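Long-range contacts in bifunctional cytochrome P450/NADPH--P450 reductase (Deinococcus aerius, PDB 7F3H), which probably catalyses NADPH-dependent hydroxylation at a haem iron, as a self-sufficient cytochrome P450 with its reductase fused to the same polypeptide: residues Y294-D298 and R456-F462; L130-E135 and L421-F426; V337-Q341 and I351-Q355; N81-L85 and T187-N191. All blocks are in the same frame, centred on the assembly; numbering follows the deposited sequence.

Contact 1 (Y294-D298 and R456-F462)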
loop_
_atom_site.group_PDB
_atom_site.type_symbol
_atom_site.label_atom_id
_atom_site.label_comp_id
_atom_site.label_asym_id
_atom_site.label_seq_id
_atom_site.Cartn_x
_atom_site.Cartn_y
_atom_site.Cartn_z
ATOM N N TYR A 294 -24.337 -0.452 -1.709
ATOM C CA TYR A 294 -25.289 0.618 -1.990
ATOM C C TYR A 294 -26.377 0.692 -0.907
ATOM O O TYR A 294 -26.808 1.785 -0.502
ATOM C CB TYR A 294 -25.913 0.410 -3.362
ATOM C CG TYR A 294 -25.153 0.941 -4.577
ATOM C CD1 TYR A 294 -24.710 2.256 -4.641
ATOM C CD2 TYR A 294 -24.987 0.140 -5.713
ATOM C CE1 TYR A 294 -24.072 2.738 -5.787
ATOM C CE2 TYR A 294 -24.378 0.598 -6.827
ATOM C CZ TYR A 294 -23.917 1.890 -6.879
ATOM O OH TYR A 294 -23.303 2.311 -8.042
ATOM N N ALA A 295 -26.868 -0.468 -0.467
ATOM C CA ALA A 295 -27.873 -0.507 0.595
ATOM C C ALA A 295 -27.349 0.128 1.887
ATOM O O ALA A 295 -28.064 0.884 2.560
ATOM C CB ALA A 295 -28.315 -1.954 0.838
ATOM N N GLU A 296 -26.121 -0.221 2.280
ATOM C CA GLU A 296 -25.518 0.370 3.477
ATOM C C GLU A 296 -25.420 1.894 3.348
ATOM O O GLU A 296 -25.803 2.642 4.264
ATOM C CB GLU A 296 -24.155 -0.276 3.713
ATOM C CG GLU A 296 -23.266 0.397 4.704
ATOM C CD GLU A 296 -22.208 -0.562 5.261
ATOM O OE1 GLU A 296 -22.483 -1.260 6.277
ATOM O OE2 GLU A 296 -21.096 -0.623 4.681
ATOM N N VAL A 297 -24.909 2.365 2.201
ATOM C CA VAL A 297 -24.748 3.798 1.940
ATOM C C VAL A 297 -26.086 4.524 2.032
ATOM O O VAL A 297 -26.173 5.629 2.584
ATOM C CB VAL A 297 -24.085 4.004 0.557
ATOM C CG1 VAL A 297 -24.259 5.409 0.069
ATOM C CG2 VAL A 297 -22.620 3.647 0.609
ATOM N N ASP A 298 -27.144 3.926 1.484
ATOM C CA ASP A 298 -28.450 4.581 1.496
ATOM C C ASP A 298 -29.063 4.537 2.889
ATOM O O ASP A 298 -29.722 5.491 3.312
ATOM C CB ASP A 298 -29.367 3.921 0.456
ATOM C CG ASP A 298 -28.807 4.031 -0.978
ATOM O OD1 ASP A 298 -27.827 4.791 -1.191
ATOM O OD2 ASP A 298 -29.323 3.340 -1.887
ATOM N N ARG A 456 -26.899 9.000 -9.271
ATOM C CA ARG A 456 -28.047 8.216 -8.848
ATOM C C ARG A 456 -29.270 9.115 -8.693
ATOM O O ARG A 456 -29.205 10.182 -8.070
ATOM C CB ARG A 456 -27.737 7.484 -7.543
ATOM C CG ARG A 456 -26.657 6.423 -7.698
ATOM C CD ARG A 456 -26.255 5.841 -6.369
ATOM N NE ARG A 456 -27.281 4.929 -5.872
ATOM C CZ ARG A 456 -27.478 4.629 -4.588
ATOM N NH1 ARG A 456 -26.703 5.160 -3.640
ATOM N NH2 ARG A 456 -28.453 3.780 -4.260
ATOM N N ARG A 457 -30.358 8.685 -9.229
ATOM C CA ARG A 457 -31.514 9.556 -9.105
ATOM C C ARG A 457 -32.262 9.240 -7.808
ATOM O O ARG A 457 -32.129 8.131 -7.274
ATOM C CB ARG A 457 -32.431 9.375 -10.306
ATOM C CG ARG A 457 -31.712 9.429 -11.639
ATOM C CD ARG A 457 -32.631 8.997 -12.782
ATOM N NE ARG A 457 -31.995 9.179 -14.080
ATOM C CZ ARG A 457 -31.860 8.225 -14.996
ATOM N NH1 ARG A 457 -32.312 7.005 -14.735
ATOM N NH2 ARG A 457 -31.257 8.486 -16.158
ATOM N N PRO A 458 -33.035 10.201 -7.267
ATOM C CA PRO A 458 -33.660 9.991 -5.933
ATOM C C PRO A 458 -34.442 8.698 -5.780
ATOM O O PRO A 458 -34.237 7.953 -4.815
ATOM C CB PRO A 458 -34.565 11.224 -5.798
ATOM C CG PRO A 458 -33.773 12.284 -6.503
ATOM C CD PRO A 458 -33.230 11.580 -7.745
ATOM N N HIS A 459 -35.287 8.372 -6.752
ATOM C CA HIS A 459 -36.065 7.147 -6.723
ATOM C C HIS A 459 -35.208 5.894 -6.866
ATOM O O HIS A 459 -35.746 4.783 -6.821
ATOM C CB HIS A 459 -37.113 7.216 -7.819
ATOM C CG HIS A 459 -36.530 7.175 -9.191
ATOM N ND1 HIS A 459 -36.157 8.315 -9.871
ATOM C CD2 HIS A 459 -36.233 6.132 -10.007
ATOM C CE1 HIS A 459 -35.671 7.978 -11.055
ATOM N NE2 HIS A 459 -35.706 6.662 -11.163
ATOM N N GLU A 460 -33.916 6.052 -7.128
ATOM C CA GLU A 460 -32.981 4.949 -7.276
ATOM C C GLU A 460 -32.246 4.612 -5.991
ATOM O O GLU A 460 -31.514 3.621 -5.953
ATOM C CB GLU A 460 -31.994 5.261 -8.395
ATOM C CG GLU A 460 -32.629 5.059 -9.751
ATOM C CD GLU A 460 -31.765 5.572 -10.880
ATOM O OE1 GLU A 460 -30.774 6.293 -10.612
ATOM O OE2 GLU A 460 -32.086 5.248 -12.045
ATOM N N ARG A 461 -32.447 5.392 -4.936
ATOM C CA ARG A 461 -31.880 5.097 -3.631
ATOM C C ARG A 461 -32.786 4.122 -2.894
ATOM O O ARG A 461 -33.985 4.029 -3.182
ATOM C CB ARG A 461 -31.768 6.371 -2.799
ATOM C CG ARG A 461 -31.214 7.611 -3.498
ATOM C CD ARG A 461 -29.743 7.508 -3.728
ATOM N NE ARG A 461 -29.034 7.285 -2.475
ATOM C CZ ARG A 461 -28.571 8.222 -1.655
ATOM N NH1 ARG A 461 -28.714 9.514 -1.934
ATOM N NH2 ARG A 461 -27.948 7.848 -0.540
ATOM N N PHE A 462 -32.201 3.346 -1.985
ATOM C CA PHE A 462 -32.974 2.452 -1.127
ATOM C C PHE A 462 -33.371 3.202 0.160
ATOM O O PHE A 462 -33.081 4.390 0.324
ATOM C CB PHE A 462 -32.179 1.146 -0.933
ATOM C CG PHE A 462 -31.573 0.601 -2.242
ATOM C CD1 PHE A 462 -32.406 0.225 -3.310
ATOM C CD2 PHE A 462 -30.194 0.507 -2.429
ATOM C CE1 PHE A 462 -31.869 -0.259 -4.543
ATOM C CE2 PHE A 462 -29.651 0.028 -3.654
ATOM C CZ PHE A 462 -30.491 -0.348 -4.711
#
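A salt-bridge network centred on one buried carboxylate joins helix 287-300, the J helix of the P450 fold, to the segment after strand 450-455. Asp298 receives five hydrogen bonds here. Arg456 meets it end-on in a bidentate bridge, NH1 to OD1 of Asp298 at 2.7 Å and NH2 to OD2 at 2.6 Å. Arg461 directs both NE and NH2 to that same OD1, each at 3.1 Å, and the backbone N of Phe462 reaches OD2 of Asp298 at 2.9 Å in a nearly straight bond. Two arginines suit the place because they can neutralise a buried acid while spreading several donors around it. Aromatic side chains flank the network: CD1 of Tyr294 lies 3.6 Å from CZ of Arg456, over a face of the guanidinium, and in an apolar contact CE2 of Phe462 packs 3.8 Å from CB of Tyr294. Arg461 also reaches backbone oxygens, NH2 that of Leu301 as well as OD1 of Asp298, and NH1 that of Gly303, just past the J helix. Behind the contact runs helix 408-425, where Val297 packs on Leu420 and Gln424, and just beyond its end the Tyr294 hydroxyl bonds to the Phe426 carbonyl.

Contact 2 (L130-E135 and L421-F426)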
loop_
_atom_site.group_PDB
_atom_site.type_symbol
_atom_site.label_atom_id
_atom_site.label_comp_id
_atom_site.label_asym_id
_atom_site.label_seq_id
_atom_site.Cartn_x
_atom_site.Cartn_y
_atom_site.Cartn_z
ATOM N N LEU A 130 -12.913 14.794 -5.364
ATOM C CA LEU A 130 -13.034 13.667 -6.291
ATOM C C LEU A 130 -14.446 13.581 -6.827
ATOM O O LEU A 130 -14.666 13.597 -8.040
ATOM C CB LEU A 130 -12.673 12.352 -5.592
ATOM C CG LEU A 130 -13.052 11.037 -6.296
ATOM C CD1 LEU A 130 -12.037 10.626 -7.331
ATOM C CD2 LEU A 130 -13.149 9.966 -5.302
ATOM N N VAL A 131 -15.426 13.543 -5.919
ATOM C CA VAL A 131 -16.821 13.428 -6.333
ATOM C C VAL A 131 -17.180 14.567 -7.279
ATOM O O VAL A 131 -17.817 14.352 -8.332
ATOM C CB VAL A 131 -17.730 13.385 -5.088
ATOM C CG1 VAL A 131 -19.218 13.411 -5.466
ATOM C CG2 VAL A 131 -17.403 12.160 -4.254
ATOM N N GLY A 132 -16.725 15.786 -6.941
ATOM C CA GLY A 132 -16.961 16.935 -7.806
ATOM C C GLY A 132 -16.477 16.710 -9.223
ATOM O O GLY A 132 -17.215 16.928 -10.186
ATOM N N LYS A 133 -15.239 16.220 -9.367
ATOM C CA LYS A 133 -14.722 15.928 -10.699
ATOM C C LYS A 133 -15.611 14.919 -11.414
ATOM O O LYS A 133 -16.005 15.130 -12.566
ATOM C CB LYS A 133 -13.288 15.409 -10.618
ATOM C CG LYS A 133 -12.636 15.286 -11.996
ATOM C CD LYS A 133 -11.208 14.747 -11.896
ATOM C CE LYS A 133 -10.598 14.445 -13.257
ATOM N NZ LYS A 133 -9.362 13.639 -13.110
ATOM N N TRP A 134 -15.999 13.847 -10.721
ATOM C CA TRP A 134 -16.788 12.831 -11.396
ATOM C C TRP A 134 -18.164 13.377 -11.734
ATOM O O TRP A 134 -18.681 13.115 -12.828
ATOM C CB TRP A 134 -16.855 11.569 -10.543
ATOM C CG TRP A 134 -15.548 10.823 -10.458
ATOM C CD1 TRP A 134 -14.304 11.279 -10.813
ATOM C CD2 TRP A 134 -15.350 9.489 -9.953
ATOM N NE1 TRP A 134 -13.346 10.306 -10.561
ATOM C CE2 TRP A 134 -13.964 9.206 -10.031
ATOM C CE3 TRP A 134 -16.210 8.511 -9.428
ATOM C CZ2 TRP A 134 -13.429 7.988 -9.614
ATOM C CZ3 TRP A 134 -15.677 7.310 -9.014
ATOM C CH2 TRP A 134 -14.300 7.053 -9.111
ATOM N N GLU A 135 -18.712 14.257 -10.873
ATOM C CA GLU A 135 -19.964 14.912 -11.250
ATOM C C GLU A 135 -19.774 15.662 -12.553
ATOM O O GLU A 135 -20.570 15.518 -13.491
ATOM C CB GLU A 135 -20.445 15.879 -10.171
ATOM C CG GLU A 135 -21.490 15.374 -9.220
ATOM C CD GLU A 135 -21.828 16.400 -8.118
ATOM O OE1 GLU A 135 -20.920 17.125 -7.628
ATOM O OE2 GLU A 135 -23.031 16.531 -7.792
ATOM N N LEU A 421 -18.753 7.911 -0.208
ATOM C CA LEU A 421 -19.226 9.060 -0.968
ATOM C C LEU A 421 -19.477 8.696 -2.433
ATOM O O LEU A 421 -20.506 9.078 -3.011
ATOM C CB LEU A 421 -18.216 10.196 -0.846
ATOM C CG LEU A 421 -18.156 11.004 0.459
ATOM C CD1 LEU A 421 -17.090 12.110 0.344
ATOM C CD2 LEU A 421 -19.524 11.588 0.851
ATOM N N ILE A 422 -18.580 7.903 -3.028
ATOM C CA ILE A 422 -18.716 7.504 -4.429
ATOM C C ILE A 422 -20.024 6.760 -4.644
ATOM O O ILE A 422 -20.788 7.060 -5.571
ATOM C CB ILE A 422 -17.503 6.656 -4.855
ATOM C CG1 ILE A 422 -16.298 7.569 -5.062
ATOM C CG2 ILE A 422 -17.794 5.804 -6.139
ATOM C CD1 ILE A 422 -15.013 6.813 -5.208
ATOM N N LEU A 423 -20.306 5.782 -3.779
ATOM C CA LEU A 423 -21.496 4.976 -3.965
ATOM C C LEU A 423 -22.737 5.761 -3.580
ATOM O O LEU A 423 -23.818 5.506 -4.125
ATOM C CB LEU A 423 -21.384 3.671 -3.176
ATOM C CG LEU A 423 -20.303 2.652 -3.603
ATOM C CD1 LEU A 423 -20.430 1.405 -2.759
ATOM C CD2 LEU A 423 -20.343 2.271 -5.084
ATOM N N GLN A 424 -22.591 6.766 -2.709
ATOM C CA GLN A 424 -23.709 7.666 -2.474
ATOM C C GLN A 424 -24.128 8.366 -3.761
ATOM O O GLN A 424 -25.317 8.402 -4.098
ATOM C CB GLN A 424 -23.363 8.686 -1.388
ATOM C CG GLN A 424 -24.597 9.530 -1.012
ATOM C CD GLN A 424 -24.278 10.796 -0.241
ATOM O OE1 GLN A 424 -23.119 11.243 -0.133
ATOM N NE2 GLN A 424 -25.316 11.378 0.324
ATOM N N LYS A 425 -23.157 8.901 -4.515
ATOM C CA LYS A 425 -23.526 9.707 -5.684
ATOM C C LYS A 425 -23.725 8.893 -6.960
ATOM O O LYS A 425 -24.599 9.211 -7.762
ATOM C CB LYS A 425 -22.480 10.788 -5.946
ATOM C CG LYS A 425 -23.016 12.071 -6.569
ATOM C CD LYS A 425 -23.518 12.978 -5.458
ATOM C CE LYS A 425 -23.831 14.395 -5.954
ATOM N NZ LYS A 425 -24.739 14.570 -7.129
ATOM N N PHE A 426 -22.934 7.854 -7.185
ATOM C CA PHE A 426 -22.716 7.372 -8.551
ATOM C C PHE A 426 -23.201 5.946 -8.760
ATOM O O PHE A 426 -22.953 5.064 -7.927
ATOM C CB PHE A 426 -21.230 7.513 -8.896
ATOM C CG PHE A 426 -20.794 8.951 -8.987
ATOM C CD1 PHE A 426 -21.552 9.867 -9.723
ATOM C CD2 PHE A 426 -19.669 9.405 -8.312
ATOM C CE1 PHE A 426 -21.173 11.203 -9.804
ATOM C CE2 PHE A 426 -19.274 10.731 -8.396
ATOM C CZ PHE A 426 -20.028 11.636 -9.139
#
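Helices 113-137 and 408-425 correspond to the D and L helices of the P450 core bundle, and these turns run side by side in nearly the same direction, their short axes 10.4 Å apart and crossing at -31°. At the partly exposed edge, NZ of Lys425 donates to OE2 of Glu135 at 2.7 Å; it also bridges to Glu455, so one ammonium eases the repulsion between two close carboxylates. The indole NE1 of Trp134 bonds to Asp147 of helix 144-161, letting a large apolar ring sit inside with its single donor paired. Where helix 408-425 ends, the N of Phe426 still bonds to the O of Ile422 (2.8 Å), while its own carbonyl takes the Tyr294 hydroxyl and that of Leu423 takes Arg456. Between the helices, branched side chains interlock: Leu130 CD2 lies 3.7 Å from Ile422 CD1, and Val131 CG2 4.0 Å from Leu421 CB. The Phe426 ring fills the gap beside Val131 and Trp134, its CE2 only 3.3 Å from Trp134 CB.

Contact 3 (V337-Q341 and I351-Q355)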
loop_
_atom_site.group_PDB
_atom_site.type_symbol
_atom_site.label_atom_id
_atom_site.label_comp_id
_atom_site.label_asym_id
_atom_site.label_seq_id
_atom_site.Cartn_x
_atom_site.Cartn_y
_atom_site.Cartn_z
ATOM N N VAL A 337 11.567 -10.828 4.679
ATOM C CA VAL A 337 12.295 -10.836 5.943
ATOM C C VAL A 337 13.677 -11.431 5.726
ATOM O O VAL A 337 13.918 -12.209 4.802
ATOM C CB VAL A 337 11.543 -11.614 7.055
ATOM C CG1 VAL A 337 10.305 -10.862 7.455
ATOM C CG2 VAL A 337 11.193 -13.038 6.604
ATOM N N THR A 338 14.587 -11.095 6.635
ATOM C CA THR A 338 15.955 -11.580 6.596
ATOM C C THR A 338 16.273 -12.405 7.843
ATOM O O THR A 338 15.904 -12.034 8.969
ATOM C CB THR A 338 16.926 -10.420 6.480
ATOM O OG1 THR A 338 16.450 -9.524 5.466
ATOM C CG2 THR A 338 18.305 -10.953 6.114
ATOM N N ALA A 339 16.939 -13.533 7.619
ATOM C CA ALA A 339 17.328 -14.433 8.693
ATOM C C ALA A 339 18.413 -13.795 9.549
ATOM O O ALA A 339 19.475 -13.432 9.031
ATOM C CB ALA A 339 17.811 -15.762 8.106
ATOM N N LEU A 340 18.147 -13.671 10.864
ATOM C CA LEU A 340 19.123 -13.107 11.801
ATOM C C LEU A 340 20.280 -14.069 12.035
ATOM O O LEU A 340 21.434 -13.655 12.163
ATOM C CB LEU A 340 18.447 -12.753 13.133
ATOM C CG LEU A 340 17.290 -11.738 13.044
ATOM C CD1 LEU A 340 16.664 -11.400 14.425
ATOM C CD2 LEU A 340 17.686 -10.427 12.288
ATOM N N GLN A 341 19.975 -15.345 12.164
ATOM C CA GLN A 341 20.933 -16.416 12.351
ATOM C C GLN A 341 20.593 -17.507 11.349
ATOM O O GLN A 341 19.580 -17.440 10.650
ATOM C CB GLN A 341 20.870 -16.971 13.780
ATOM C CG GLN A 341 21.352 -16.015 14.830
ATOM C CD GLN A 341 22.769 -15.478 14.540
ATOM O OE1 GLN A 341 23.044 -14.285 14.731
ATOM N NE2 GLN A 341 23.668 -16.363 14.067
ATOM N N ILE A 351 17.506 -21.831 6.322
ATOM C CA ILE A 351 17.630 -20.453 5.864
ATOM C C ILE A 351 18.876 -19.879 6.517
ATOM O O ILE A 351 18.899 -19.666 7.732
ATOM C CB ILE A 351 16.390 -19.621 6.212
ATOM C CG1 ILE A 351 15.109 -20.407 5.860
ATOM C CG2 ILE A 351 16.471 -18.246 5.535
ATOM C CD1 ILE A 351 14.933 -20.746 4.367
ATOM N N ARG A 352 19.912 -19.632 5.723
ATOM C CA ARG A 352 21.189 -19.149 6.244
ATOM C C ARG A 352 21.105 -17.711 6.743
ATOM O O ARG A 352 20.296 -16.908 6.268
ATOM C CB ARG A 352 22.257 -19.267 5.167
ATOM C CG ARG A 352 22.493 -20.694 4.738
ATOM C CD ARG A 352 23.544 -20.753 3.664
ATOM N NE ARG A 352 24.289 -21.997 3.768
ATOM C CZ ARG A 352 25.304 -22.201 4.598
ATOM N NH1 ARG A 352 25.726 -21.229 5.405
ATOM N NH2 ARG A 352 25.899 -23.386 4.611
ATOM N N LYS A 353 21.926 -17.397 7.747
ATOM C CA LYS A 353 22.053 -16.013 8.182
ATOM C C LYS A 353 22.202 -15.086 6.982
ATOM O O LYS A 353 23.042 -15.308 6.104
ATOM C CB LYS A 353 23.245 -15.858 9.127
ATOM C CG LYS A 353 23.247 -14.525 9.862
ATOM C CD LYS A 353 24.546 -14.255 10.604
ATOM C CE LYS A 353 24.382 -13.088 11.570
ATOM N NZ LYS A 353 25.676 -12.487 12.002
ATOM N N GLY A 354 21.370 -14.042 6.949
ATOM C CA GLY A 354 21.375 -13.058 5.890
ATOM C C GLY A 354 20.537 -13.397 4.676
ATOM O O GLY A 354 20.210 -12.490 3.905
ATOM N N GLN A 355 20.110 -14.647 4.514
ATOM C CA GLN A 355 19.234 -14.997 3.398
ATOM C C GLN A 355 17.877 -14.308 3.556
ATOM O O GLN A 355 17.299 -14.306 4.648
ATOM C CB GLN A 355 19.064 -16.521 3.326
ATOM C CG GLN A 355 18.130 -17.008 2.248
ATOM C CD GLN A 355 18.554 -16.578 0.833
ATOM O OE1 GLN A 355 19.674 -16.876 0.378
ATOM N NE2 GLN A 355 17.645 -15.910 0.124
#
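Two backbone hydrogen bonds hold the segments together: Gly354 N donates to Ala339 O at 2.9 Å, and Ala339 N to Gln355 O at 3.1 Å, both almost straight. Since Ala339 thus faces two consecutive residues, the geometry is that of a G1 beta bulge, at the point where strand 336-339 meets its antiparallel partner 356-359 in the mixed sheet of the P450 fold. A type II turn from Arg352 to Gln355 leads into it, closed by Gln355 N bonding to Arg352 O at 2.9 Å. Gly354 serves both motifs: with phi near 86°, a CB would jam against the preceding carbonyl. Lys353 takes the other central turn position, its N bonded to Asp342. Outward from the backbone, the Lys353 chain extends along the exposed surface, its CE 3.6 Å from Gln341 OE1. On the buried side, Ile351 also packs on Phe71 and Val357. Ala339 is small enough to fit beneath the turn, its CB 3.3 Å from Arg352 O and 3.8 Å from Ile351 CG2.

Contact 4 (N81-L85 and T187-N191). With SO4 (sulfate ion), chain G.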
loop_
_atom_site.group_PDB
_atom_site.type_symbol
_atom_site.label_atom_id
_atom_site.label_comp_id
_atom_site.label_asym_id
_atom_site.label_seq_id
_atom_site.Cartn_x
_atom_site.Cartn_y
_atom_site.Cartn_z
ATOM N N ASN A 81 17.674 1.343 -2.764
ATOM C CA ASN A 81 17.360 2.394 -3.726
ATOM C C ASN A 81 16.183 3.262 -3.263
ATOM O O ASN A 81 16.235 4.490 -3.394
ATOM C CB ASN A 81 17.111 1.785 -5.099
ATOM C CG ASN A 81 18.336 1.077 -5.646
ATOM O OD1 ASN A 81 19.471 1.394 -5.268
ATOM N ND2 ASN A 81 18.121 0.126 -6.543
ATOM N N ILE A 82 15.111 2.657 -2.717
ATOM C CA ILE A 82 13.973 3.466 -2.250
ATOM C C ILE A 82 14.418 4.383 -1.119
ATOM O O ILE A 82 13.838 5.463 -0.907
ATOM C CB ILE A 82 12.754 2.583 -1.840
ATOM C CG1 ILE A 82 11.546 3.443 -1.496
ATOM C CG2 ILE A 82 13.023 1.727 -0.611
ATOM C CD1 ILE A 82 11.019 4.247 -2.688
ATOM N N ARG A 83 15.473 3.991 -0.397
ATOM C CA ARG A 83 16.019 4.867 0.631
ATOM C C ARG A 83 16.564 6.174 0.060
ATOM O O ARG A 83 16.623 7.167 0.795
ATOM C CB ARG A 83 17.111 4.155 1.437
ATOM C CG ARG A 83 17.570 4.977 2.667
ATOM C CD ARG A 83 18.396 4.172 3.642
ATOM N NE ARG A 83 18.963 5.021 4.685
ATOM C CZ ARG A 83 19.004 4.701 5.979
ATOM N NH1 ARG A 83 18.507 3.536 6.403
ATOM N NH2 ARG A 83 19.559 5.533 6.853
ATOM N N ASN A 84 16.953 6.204 -1.229
ATOM C CA ASN A 84 17.431 7.444 -1.850
ATOM C C ASN A 84 16.485 8.595 -1.600
ATOM O O ASN A 84 16.917 9.746 -1.470
ATOM C CB ASN A 84 17.569 7.308 -3.370
ATOM C CG ASN A 84 18.691 6.416 -3.784
ATOM O OD1 ASN A 84 19.662 6.234 -3.050
ATOM N ND2 ASN A 84 18.582 5.861 -4.981
ATOM N N LEU A 85 15.208 8.304 -1.473
ATOM C CA LEU A 85 14.245 9.325 -1.134
ATOM C C LEU A 85 13.516 9.095 0.180
ATOM O O LEU A 85 12.965 10.058 0.730
ATOM C CB LEU A 85 13.320 9.554 -2.355
ATOM C CG LEU A 85 12.372 8.607 -3.090
ATOM C CD1 LEU A 85 11.311 9.281 -3.968
ATOM C CD2 LEU A 85 13.322 7.876 -4.075
ATOM N N THR A 187 13.460 4.858 -9.389
ATOM C CA THR A 187 13.927 4.030 -8.283
ATOM C C THR A 187 13.695 2.558 -8.574
ATOM O O THR A 187 14.592 1.733 -8.359
ATOM C CB THR A 187 13.215 4.431 -6.982
ATOM O OG1 THR A 187 13.746 5.665 -6.478
ATOM C CG2 THR A 187 13.331 3.343 -5.933
ATOM N N MET A 188 12.531 2.221 -9.143
ATOM C CA MET A 188 12.323 0.812 -9.494
ATOM C C MET A 188 13.211 0.398 -10.665
ATOM O O MET A 188 13.645 -0.757 -10.729
ATOM C CB MET A 188 10.851 0.516 -9.825
ATOM C CG MET A 188 9.857 0.839 -8.712
ATOM S SD MET A 188 10.273 0.083 -7.116
ATOM C CE MET A 188 10.031 1.477 -5.999
ATOM N N THR A 189 13.539 1.339 -11.561
ATOM C CA THR A 189 14.432 1.029 -12.685
ATOM C C THR A 189 15.835 0.665 -12.201
ATOM O O THR A 189 16.482 -0.236 -12.755
ATOM C CB THR A 189 14.509 2.236 -13.636
ATOM O OG1 THR A 189 13.321 2.324 -14.431
ATOM C CG2 THR A 189 15.763 2.196 -14.529
ATOM N N MET A 190 16.306 1.344 -11.145
ATOM C CA MET A 190 17.644 1.086 -10.607
ATOM C C MET A 190 17.772 -0.320 -10.028
ATOM O O MET A 190 18.877 -0.880 -9.990
ATOM C CB MET A 190 17.990 2.118 -9.534
ATOM C CG MET A 190 18.565 3.386 -10.087
ATOM S SD MET A 190 18.610 4.718 -8.883
ATOM C CE MET A 190 20.323 4.622 -8.345
ATOM N N ASN A 191 16.661 -0.908 -9.580
ATOM C CA ASN A 191 16.717 -2.251 -9.020
ATOM C C ASN A 191 17.066 -3.315 -10.061
ATOM O O ASN A 191 17.304 -4.466 -9.682
ATOM C CB ASN A 191 15.381 -2.573 -8.336
ATOM C CG ASN A 191 15.129 -1.704 -7.090
ATOM O OD1 ASN A 191 16.042 -1.407 -6.316
ATOM N ND2 ASN A 191 13.880 -1.289 -6.906
HETATM S S SO4 G . 20.846 8.770 5.269
HETATM O O1 SO4 G . 21.361 10.081 4.817
HETATM O O2 SO4 G . 20.049 8.106 4.196
HETATM O O3 SO4 G . 21.993 7.913 5.626
HETATM O O4 SO4 G . 20.039 8.984 6.496
#
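Segment 81-85 is helical and 187-191 is mostly so; both show i-to-i+3 backbone bonds. In 81-85, Asn84 N reaches Asn81 O at 2.9 Å; in 187-191, Asn191 N meets Met188 O at 3.2 Å. The backbones come closest at Asn81 and Thr187, with CA atoms 5.9 Å apart, a spacing that the short side chain of Thr187 permits: its CG2 sits 3.7 Å from Ile82 N. ND2 of Asn81 donates to OD1 of Asn191 at 2.6 Å. Met190 CE lies 4.0 Å from Asn84 ND2. Leu85 CD2 approaches Thr187 OG1 at 3.3 Å, but that hydroxyl is hydrogen-bonded to Tyr208 of helix 199-227, as is Asn84 ND2. Arg83 NH1 forms a salt bridge to Glu97, its NE only a weak bond to a sulfate, probably from the crystallisation liquor. The side chain of Ile82, about 8 Å from the haem, packs on Ile266. This is the meeting of the B' and F helices, which in P450s typically border the substrate pocket and its entrance.

In the fold
From the N terminus, helix 80-86 opens contact 4, which closes on the end of helix 175-190. Before it closes, helix 113-137 has already opened contact 2, so the two cross; contact 2 closes only at the end of helix 408-425. Contact 1 starts in between, on helix 287-300, and closes after strand 450-455, crossing contact 2 but following contact 4 in series. The short loop of contact 3 falls within the spans of both contacts 1 and 2. Contacts 1 and 2 touch, binding the J, D and L helices to the C-terminal segment. Contacts 3 and 4 lie far from contact 1, across the centre of the chain from it, in the beta sheet and the B'/F region.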